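Local coordinates for protein bacillaene synthase decarboxylase PksI (Bacillus subtilis, PDB 4Q1K) that catalyses decarboxylation of a carrier-tethered 3-methylglutaconyl group to a 3-methylcrotonyl group, a beta-branching step in the biosynthesis of the antibiotic bacillaene, at residues V24-E29 and Q36-D41; R42-A47 and G84-G89; I137-R142 and A202-Y207. The protein carries 1 engineered substitution. All coordinates share one frame; numbering follows the deposited sequence.

Contact 1: V24-E29 and Q36-D41; sequences VVELIE and QVKMQD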
loop_
_atom_site.group_PDB
_atom_site.type_symbol
_atom_site.label_atom_id
_atom_site.label_comp_id
_atom_site.label_asym_id
_atom_site.label_seq_id
_atom_site.Cartn_x
_atom_site.Cartn_y
_atom_site.Cartn_z
ATOM N N VAL B 24 32.335 1.371 18.276
ATOM C CA VAL B 24 31.596 0.340 17.552
ATOM C C VAL B 24 30.695 1.021 16.516
ATOM O O VAL B 24 29.991 0.338 15.804
ATOM C CB VAL B 24 30.848 -0.685 18.456
ATOM C CG1 VAL B 24 31.874 -1.496 19.308
ATOM C CG2 VAL B 24 29.745 -0.026 19.293
ATOM N N VAL B 25 30.760 2.360 16.432
ATOM C CA VAL B 25 30.160 3.096 15.266
ATOM C C VAL B 25 31.284 3.900 14.617
ATOM O O VAL B 25 32.031 4.603 15.310
ATOM C CB VAL B 25 28.939 3.950 15.615
ATOM C CG1 VAL B 25 28.545 4.934 14.514
ATOM C CG2 VAL B 25 27.741 3.130 16.079
ATOM N N GLU B 26 31.427 3.826 13.290
ATOM C CA GLU B 26 32.446 4.662 12.598
ATOM C C GLU B 26 31.656 5.722 11.793
ATOM O O GLU B 26 30.696 5.339 11.040
ATOM C CB GLU B 26 33.259 3.787 11.647
ATOM C CG GLU B 26 34.398 4.474 10.852
ATOM C CD GLU B 26 34.791 3.658 9.587
ATOM O OE1 GLU B 26 33.914 3.378 8.704
ATOM O OE2 GLU B 26 35.980 3.292 9.442
ATOM N N LEU B 27 31.983 7.021 11.939
ATOM C CA LEU B 27 31.434 8.055 11.020
ATOM C C LEU B 27 32.452 8.380 9.975
ATOM O O LEU B 27 33.615 8.708 10.311
ATOM C CB LEU B 27 31.172 9.402 11.708
ATOM C CG LEU B 27 30.157 9.511 12.793
ATOM C CD1 LEU B 27 30.100 10.893 13.463
ATOM C CD2 LEU B 27 28.836 9.064 12.266
ATOM N N ILE B 28 32.027 8.370 8.717
ATOM C CA ILE B 28 32.851 8.822 7.629
ATOM C C ILE B 28 32.076 9.895 6.859
ATOM O O ILE B 28 30.970 9.647 6.397
ATOM C CB ILE B 28 33.195 7.677 6.640
ATOM C CG1 ILE B 28 34.045 6.598 7.281
ATOM C CG2 ILE B 28 34.015 8.263 5.491
ATOM C CD1 ILE B 28 34.472 5.515 6.282
ATOM N N GLU B 29 32.674 11.073 6.679
ATOM C CA GLU B 29 32.165 12.046 5.733
ATOM C C GLU B 29 32.621 11.567 4.352
ATOM O O GLU B 29 33.785 11.624 4.009
ATOM C CB GLU B 29 32.730 13.436 6.124
ATOM C CG GLU B 29 32.248 14.624 5.334
ATOM C CD GLU B 29 32.606 15.982 6.013
ATOM O OE1 GLU B 29 32.273 16.168 7.223
ATOM O OE2 GLU B 29 33.211 16.846 5.295
ATOM N N GLN B 36 28.249 8.950 6.521
ATOM C CA GLN B 36 27.991 7.508 6.672
ATOM C C GLN B 36 28.139 7.105 8.121
ATOM O O GLN B 36 29.154 7.435 8.782
ATOM C CB GLN B 36 28.873 6.699 5.724
ATOM C CG GLN B 36 28.722 5.169 5.866
ATOM C CD GLN B 36 29.674 4.502 4.882
ATOM O OE1 GLN B 36 29.405 4.508 3.704
ATOM N NE2 GLN B 36 30.808 4.069 5.333
ATOM N N VAL B 37 27.080 6.471 8.643
ATOM C CA VAL B 37 27.077 5.916 10.025
ATOM C C VAL B 37 27.217 4.383 9.905
ATOM O O VAL B 37 26.295 3.726 9.480
ATOM C CB VAL B 37 25.809 6.306 10.808
ATOM C CG1 VAL B 37 25.779 5.703 12.250
ATOM C CG2 VAL B 37 25.697 7.848 10.910
ATOM N N LYS B 38 28.416 3.843 10.187
ATOM C CA LYS B 38 28.624 2.412 9.997
ATOM C C LYS B 38 28.627 1.730 11.369
ATOM O O LYS B 38 29.557 1.930 12.179
ATOM C CB LYS B 38 29.986 2.174 9.384
ATOM C CG LYS B 38 30.241 0.667 9.222
ATOM C CD LYS B 38 31.536 0.468 8.445
ATOM C CE LYS B 38 31.968 -0.997 8.364
ATOM N NZ LYS B 38 33.206 -0.895 7.550
ATOM N N MET B 39 27.691 0.818 11.560
ATOM C CA MET B 39 27.597 0.018 12.808
ATOM C C MET B 39 28.568 -1.164 12.663
ATOM O O MET B 39 28.474 -1.949 11.685
ATOM C CB MET B 39 26.166 -0.544 12.897
ATOM C CG MET B 39 25.210 0.626 13.059
ATOM S SD MET B 39 23.510 0.104 13.289
ATOM C CE MET B 39 23.117 -0.420 11.583
ATOM N N GLN B 40 29.443 -1.330 13.646
ATOM C CA GLN B 40 30.471 -2.356 13.600
ATOM C C GLN B 40 30.832 -2.846 15.010
ATOM O O GLN B 40 32.018 -2.886 15.403
ATOM C CB GLN B 40 31.694 -1.900 12.799
ATOM C CG GLN B 40 32.267 -0.569 13.298
ATOM C CD GLN B 40 33.557 -0.117 12.591
ATOM O OE1 GLN B 40 34.334 0.662 13.166
ATOM N NE2 GLN B 40 33.803 -0.614 11.383
ATOM N N ASP B 41 29.792 -3.239 15.748
ATOM C CA ASP B 41 29.937 -4.080 16.955
ATOM C C ASP B 41 30.044 -5.547 16.542
ATOM O O ASP B 41 29.043 -6.254 16.483
ATOM C CB ASP B 41 28.804 -3.831 17.930
ATOM C CG ASP B 41 29.114 -4.421 19.313
ATOM O OD1 ASP B 41 29.830 -5.437 19.355
ATOM O OD2 ASP B 41 28.587 -3.877 20.285
HETATM O O HOH W 1 31.588 5.014 8.227
HETATM O O HOH W 2 34.560 1.833 6.242
#
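Val25 and Val37 both hold CG1 anti to the backbone N (chi1 166° and 179°), which turns the two methyls toward each other until Val25 CG1 and Val37 CG1 stand 3.7 Å apart. They belong to the beta hairpin of strands 25-31 and 34-39, which forms one border of the main sheet of this crotonase-fold chain. The other methyl of Val37 meets a different neighbour: Leu27 CD2 lies alongside it, 3.6 Å from Val37 CG2. Helix 50-65 covers Val25, Leu27 and Val37 through Leu52, Ala59, Tyr62 and Ile63; Met39, on the same face, packs on Leu74 and Phe81.

Glu26-Lys38 and Ile28-Gln36 are hydrogen-bonded antiparallel pairs, each closed by two backbone bonds; the one from Lys38 N to Glu26 O (2.9 Å) is nearly straight. Gln40 N adds a fifth bond, to Val24 O, where the strands run out into loop.

The reverse face, with Glu26, Lys38 and Ile28 beside Gln36, is more polar. Glu26 and Lys38 send long arms across each other, yet Glu26 OE1 stops 4.5 Å from Lys38 NZ, too far for a salt bridge. A water bridges them instead, donating to Glu26 OE1 at 3.0 Å and taking a weak bond from Lys38 NZ. A second water accepts from Gln36 NE2 at 3.1 Å and lies beside both Glu26 O and Glu26 OE1. At the open end, the extended side chain of Gln40 reaches across to the other strand, placing Gln40 OE1 3.6 Å from Glu26 CB.

Contact 2: R42-A47 and G84-G89; sequences RTHKNA and GGTQEG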
loop_
_atom_site.group_PDB
_atom_site.type_symbol
_atom_site.label_atom_id
_atom_site.label_comp_id
_atom_site.label_asym_id
_atom_site.label_seq_id
_atom_site.Cartn_x
_atom_site.Cartn_y
_atom_site.Cartn_z
ATOM N N ARG B 42 31.255 -5.955 16.176
ATOM C CA ARG B 42 31.515 -7.293 15.666
ATOM C C ARG B 42 31.298 -8.374 16.735
ATOM O O ARG B 42 30.755 -9.400 16.408
ATOM C CB ARG B 42 32.917 -7.395 15.046
ATOM C CG ARG B 42 33.159 -6.347 13.975
ATOM C CD ARG B 42 34.465 -6.524 13.213
ATOM N NE ARG B 42 34.543 -5.299 12.423
ATOM C CZ ARG B 42 34.488 -5.211 11.110
ATOM N NH1 ARG B 42 34.446 -6.319 10.356
ATOM N NH2 ARG B 42 34.522 -3.984 10.573
ATOM N N THR B 43 31.639 -8.071 17.995
ATOM C CA THR B 43 31.379 -8.947 19.134
ATOM C C THR B 43 29.907 -9.306 19.200
ATOM O O THR B 43 29.582 -10.482 19.359
ATOM C CB THR B 43 31.697 -8.285 20.471
ATOM O OG1 THR B 43 33.053 -7.948 20.442
ATOM C CG2 THR B 43 31.489 -9.277 21.645
ATOM N N HIS B 44 29.008 -8.328 19.052
ATOM C CA HIS B 44 27.592 -8.624 19.143
ATOM C C HIS B 44 26.833 -8.731 17.816
ATOM O O HIS B 44 25.600 -8.683 17.804
ATOM C CB HIS B 44 26.911 -7.604 19.975
ATOM C CG HIS B 44 27.433 -7.550 21.377
ATOM N ND1 HIS B 44 28.629 -6.931 21.700
ATOM C CD2 HIS B 44 26.922 -8.034 22.544
ATOM C CE1 HIS B 44 28.838 -7.039 23.005
ATOM N NE2 HIS B 44 27.824 -7.703 23.540
ATOM N N LYS B 45 27.546 -8.820 16.695
ATOM C CA LYS B 45 26.876 -8.862 15.371
ATOM C C LYS B 45 25.878 -7.716 15.224
ATOM O O LYS B 45 24.754 -7.879 14.695
ATOM C CB LYS B 45 26.196 -10.217 15.193
ATOM C CG LYS B 45 27.220 -11.351 15.284
ATOM C CD LYS B 45 26.608 -12.516 16.025
ATOM C CE LYS B 45 26.373 -13.683 15.091
ATOM N NZ LYS B 45 27.648 -14.450 14.961
ATOM N N ASN B 46 26.266 -6.516 15.689
ATOM C CA ASN B 46 25.344 -5.359 15.600
ATOM C C ASN B 46 24.043 -5.500 16.343
ATOM O O ASN B 46 23.057 -4.811 16.062
ATOM C CB ASN B 46 25.118 -4.938 14.114
ATOM C CG ASN B 46 26.280 -4.174 13.538
ATOM O OD1 ASN B 46 26.284 -3.848 12.320
ATOM N ND2 ASN B 46 27.297 -3.911 14.358
ATOM N N ALA B 47 24.000 -6.405 17.355
ATOM C CA ALA B 47 22.870 -6.363 18.268
ATOM C C ALA B 47 23.103 -5.119 19.160
ATOM O O ALA B 47 24.261 -4.601 19.195
ATOM C CB ALA B 47 22.755 -7.646 19.082
ATOM N N GLY B 84 19.260 -6.403 16.533
ATOM C CA GLY B 84 18.138 -6.125 17.424
ATOM C C GLY B 84 18.562 -6.300 18.893
ATOM O O GLY B 84 19.769 -6.271 19.197
ATOM N N GLY B 85 17.605 -6.603 19.768
ATOM C CA GLY B 85 17.929 -6.643 21.242
ATOM C C GLY B 85 18.955 -7.758 21.505
ATOM O O GLY B 85 18.893 -8.811 20.901
ATOM N N THR B 86 19.903 -7.581 22.436
ATOM C CA THR B 86 20.704 -8.717 22.862
ATOM C C THR B 86 19.825 -9.675 23.717
ATOM O O THR B 86 18.719 -9.259 24.178
ATOM C CB THR B 86 21.885 -8.256 23.729
ATOM O OG1 THR B 86 21.355 -7.609 24.896
ATOM C CG2 THR B 86 22.766 -7.213 22.919
ATOM N N GLN B 87 20.353 -10.883 23.980
ATOM C CA GLN B 87 19.603 -11.866 24.757
ATOM C C GLN B 87 19.417 -11.259 26.173
ATOM O O GLN B 87 18.327 -11.263 26.736
ATOM C CB GLN B 87 20.347 -13.168 24.763
ATOM C CG GLN B 87 19.584 -14.266 25.514
ATOM C CD GLN B 87 20.289 -15.618 25.381
ATOM O OE1 GLN B 87 21.481 -15.670 25.225
ATOM N NE2 GLN B 87 19.545 -16.697 25.388
ATOM N N GLU B 88 20.491 -10.663 26.691
ATOM C CA GLU B 88 20.440 -10.087 28.045
ATOM C C GLU B 88 19.469 -8.897 28.082
ATOM O O GLU B 88 18.650 -8.763 29.002
ATOM C CB GLU B 88 21.844 -9.679 28.505
ATOM C CG GLU B 88 21.908 -8.994 29.849
ATOM C CD GLU B 88 21.572 -9.905 31.055
ATOM O OE1 GLU B 88 21.031 -11.055 30.905
ATOM O OE2 GLU B 88 21.848 -9.445 32.200
ATOM N N GLY B 89 19.525 -8.037 27.048
ATOM C CA GLY B 89 18.537 -6.947 26.918
ATOM C C GLY B 89 17.110 -7.426 26.958
ATOM O O GLY B 89 16.241 -6.820 27.630
#
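Ala47 N donates to His44 O at 2.8 Å, closing the type I' turn that carries Ala47 CB and the His44 ring toward 84-89. Lys45 and Asn46, the central residues of that turn, both take positive phi. Across the gap, Gly84 O faces Ala47 CA at 3.2 Å and Ala47 CB at 3.3 Å. Two residues on, Thr86 CG2 touches Ala47 CB at 3.9 Å and comes up obliquely to the His44 ring, 4.3 Å from His44 CD2. The two groups of Thr86 do different work. While the methyl packs on the turn, Thr86 OG1 sits between the backbone N and the carbonyl carbon (chi1 61°), from where it accepts from Gly89 N at 2.9 Å, an N-cap bond in the first turn of helix 87-94.

Gly84 and Gly85 lie in the loop that in crotonase-fold enzymes usually supplies one backbone N-H of the oxyanion hole; the position of Gly85, about 10 Å from the side chain of active-site His249, is consistent with that role. No hydrogen bond joins the segments directly: each has an internal bond, bonds to Ser83 and Phe48 just outside link the chains, and one backbone carbonyl meets a few methyl and ring carbons.

Contact 3: I137-R142 and A202-Y207; sequences IVILSR and AEVLDY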
loop_
_atom_site.group_PDB
_atom_site.type_symbol
_atom_site.label_atom_id
_atom_site.label_comp_id
_atom_site.label_asym_id
_atom_site.label_seq_id
_atom_site.Cartn_x
_atom_site.Cartn_y
_atom_site.Cartn_z
ATOM N N ILE B 137 14.651 6.119 3.109
ATOM C CA ILE B 137 14.917 5.216 1.948
ATOM C C ILE B 137 15.491 3.930 2.459
ATOM O O ILE B 137 16.472 3.989 3.274
ATOM C CB ILE B 137 15.883 5.843 0.950
ATOM C CG1 ILE B 137 15.123 6.994 0.273
ATOM C CG2 ILE B 137 16.157 4.816 -0.191
ATOM C CD1 ILE B 137 16.029 7.993 -0.435
ATOM N N VAL B 138 14.886 2.794 2.141
ATOM C CA VAL B 138 15.465 1.510 2.715
ATOM C C VAL B 138 16.005 0.665 1.567
ATOM O O VAL B 138 15.299 0.512 0.606
ATOM C CB VAL B 138 14.345 0.728 3.433
ATOM C CG1 VAL B 138 14.887 -0.697 3.844
ATOM C CG2 VAL B 138 13.828 1.572 4.668
ATOM N N ILE B 139 17.178 0.060 1.662
ATOM C CA ILE B 139 17.634 -0.832 0.553
ATOM C C ILE B 139 17.950 -2.174 1.193
ATOM O O ILE B 139 18.632 -2.189 2.197
ATOM C CB ILE B 139 18.992 -0.287 -0.006
ATOM C CG1 ILE B 139 18.801 1.149 -0.557
ATOM C CG2 ILE B 139 19.476 -1.204 -1.163
ATOM C CD1 ILE B 139 20.164 1.921 -0.588
ATOM N N LEU B 140 17.482 -3.285 0.659
ATOM C CA LEU B 140 17.783 -4.566 1.226
ATOM C C LEU B 140 18.788 -5.345 0.357
ATOM O O LEU B 140 18.925 -5.042 -0.825
ATOM C CB LEU B 140 16.517 -5.445 1.294
ATOM C CG LEU B 140 15.279 -4.827 1.977
ATOM C CD1 LEU B 140 14.144 -5.897 1.912
ATOM C CD2 LEU B 140 15.601 -4.397 3.406
ATOM N N SER B 141 19.423 -6.354 0.976
ATOM C CA SER B 141 20.273 -7.282 0.260
ATOM C C SER B 141 19.487 -8.574 -0.054
ATOM O O SER B 141 18.746 -9.143 0.759
ATOM C CB SER B 141 21.453 -7.660 1.169
ATOM O OG SER B 141 21.831 -9.033 0.944
ATOM N N ARG B 142 19.640 -9.050 -1.288
ATOM C CA ARG B 142 18.891 -10.183 -1.698
ATOM C C ARG B 142 19.123 -11.440 -0.832
ATOM O O ARG B 142 18.185 -12.258 -0.614
ATOM C CB ARG B 142 19.378 -10.471 -3.170
ATOM C CG ARG B 142 18.416 -11.366 -3.929
ATOM C CD ARG B 142 18.774 -11.522 -5.443
ATOM N NE ARG B 142 18.753 -10.275 -6.244
ATOM C CZ ARG B 142 19.361 -10.188 -7.436
ATOM N NH1 ARG B 142 20.019 -11.235 -7.928
ATOM N NH2 ARG B 142 19.301 -9.085 -8.157
ATOM N N ALA B 202 26.808 -7.181 -2.285
ATOM C CA ALA B 202 28.051 -6.430 -2.708
ATOM C C ALA B 202 27.717 -5.105 -3.390
ATOM O O ALA B 202 28.624 -4.339 -3.671
ATOM C CB ALA B 202 28.900 -7.299 -3.704
ATOM N N GLU B 203 26.446 -4.877 -3.779
ATOM C CA GLU B 203 26.076 -3.676 -4.516
ATOM C C GLU B 203 25.329 -2.654 -3.589
ATOM O O GLU B 203 25.082 -1.527 -4.000
ATOM C CB GLU B 203 25.166 -4.071 -5.683
ATOM C CG GLU B 203 26.002 -4.777 -6.746
ATOM C CD GLU B 203 25.117 -5.386 -7.830
ATOM O OE1 GLU B 203 24.074 -4.793 -8.193
ATOM O OE2 GLU B 203 25.449 -6.490 -8.297
ATOM N N VAL B 204 24.955 -3.056 -2.352
ATOM C CA VAL B 204 23.959 -2.260 -1.606
ATOM C C VAL B 204 24.623 -0.934 -1.204
ATOM O O VAL B 204 24.048 0.126 -1.363
ATOM C CB VAL B 204 23.499 -3.049 -0.328
ATOM C CG1 VAL B 204 22.783 -2.119 0.703
ATOM C CG2 VAL B 204 22.583 -4.250 -0.757
ATOM N N LEU B 205 25.826 -1.003 -0.640
ATOM C CA LEU B 205 26.391 0.292 -0.100
ATOM C C LEU B 205 26.778 1.182 -1.264
ATOM O O LEU B 205 26.557 2.383 -1.216
ATOM C CB LEU B 205 27.585 0.015 0.829
ATOM C CG LEU B 205 28.201 1.270 1.475
ATOM C CD1 LEU B 205 27.146 1.964 2.327
ATOM C CD2 LEU B 205 29.371 0.792 2.344
ATOM N N ASP B 206 27.292 0.621 -2.372
ATOM C CA ASP B 206 27.601 1.455 -3.510
ATOM C C ASP B 206 26.357 2.191 -4.038
ATOM O O ASP B 206 26.463 3.370 -4.443
ATOM C CB ASP B 206 28.167 0.629 -4.701
ATOM C CG ASP B 206 29.613 0.146 -4.450
ATOM O OD1 ASP B 206 30.309 0.739 -3.627
ATOM O OD2 ASP B 206 29.961 -0.881 -5.035
ATOM N N TYR B 207 25.224 1.463 -4.114
ATOM C CA TYR B 207 24.000 2.069 -4.583
ATOM C C TYR B 207 23.572 3.188 -3.582
ATOM O O TYR B 207 23.158 4.255 -4.017
ATOM C CB TYR B 207 22.916 0.994 -4.662
ATOM C CG TYR B 207 21.568 1.501 -5.006
ATOM C CD1 TYR B 207 21.171 1.662 -6.366
ATOM C CD2 TYR B 207 20.673 1.811 -4.031
ATOM C CE1 TYR B 207 19.867 2.116 -6.713
ATOM C CE2 TYR B 207 19.423 2.307 -4.362
ATOM C CZ TYR B 207 19.023 2.418 -5.681
ATOM O OH TYR B 207 17.755 2.861 -5.887
#
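Ile139 overlaps the rim of the Tyr207 ring, its CD1 methyl lying at the edge, in the ring plane, 3.5 Å from Tyr207 CD2. Its CG1 is also close, so the longer branch of the isoleucine runs along the CD2-CE2 side of the ring and not over a face. The shorter branch has another partner: Ile139 CG2 reaches Val204 CG1 at 3.9 Å, the two side chains passing alongside and pointing opposite ways. Ile139 is thus shared between two residues one helical turn apart.

Tyr207 and Val204 can both be used because they project from the same side of the helix, with a backbone bond from Tyr207 N to Glu203 O, 3.0 Å, in this turn. Tyr207 extends CG anti to the backbone N (chi1 174°), which carries the ring out to the isoleucine. Val204 divides its methyls: CG1 takes the isoleucine, while Val204 CG2 packs on the strand backbone, 3.7 Å from Leu140 O and 3.9 Å from Ser141 CA. No hydrogen bond crosses this buried, apolar joint. The hydroxyl of Ser141 is engaged elsewhere, with Glu143 OE1 and Ser144 OG, as the strand ends.

Over these short segments the strand and helix run nearly antiparallel, at 161°, with axes 8.1 Å apart at closest approach, a helix-on-sheet layer of the crotonase fold. Strand 137-141 lies between strands 116-120 and 197-199, and helix 201-215 follows the latter directly. Val204 also rests on Ala119 and Leu199, and Tyr207 on Lys197 and Leu199, so the helix spans several strands. On the reverse side of the sheet, Leu140 packs against Phe196 and against Leu189 of helix 186-192.

Overall arrangement
Contacts 1 and 3 belong to the same sheet, the first at its hairpin border and the third near the other border, where helix 201-215 covers the face opposite to helix 50-65. They meet lightly where Gln36 OE1 packs on Leu205 CD1. Contact 3 is buried and without a hydrogen bond between its segments, its side-chain contacts apolar; contact 1 is partly buried, its backbone ladder having one apolar face and one more polar face with bound waters. Contact 2 continues directly from the hairpin, with Asp41 O probably bonded to Asn46 N, but joins a turn to the loop and helix start at 84-89, burying far less surface than contact 1. Its nearest atoms lie about 11 Å from contact 3.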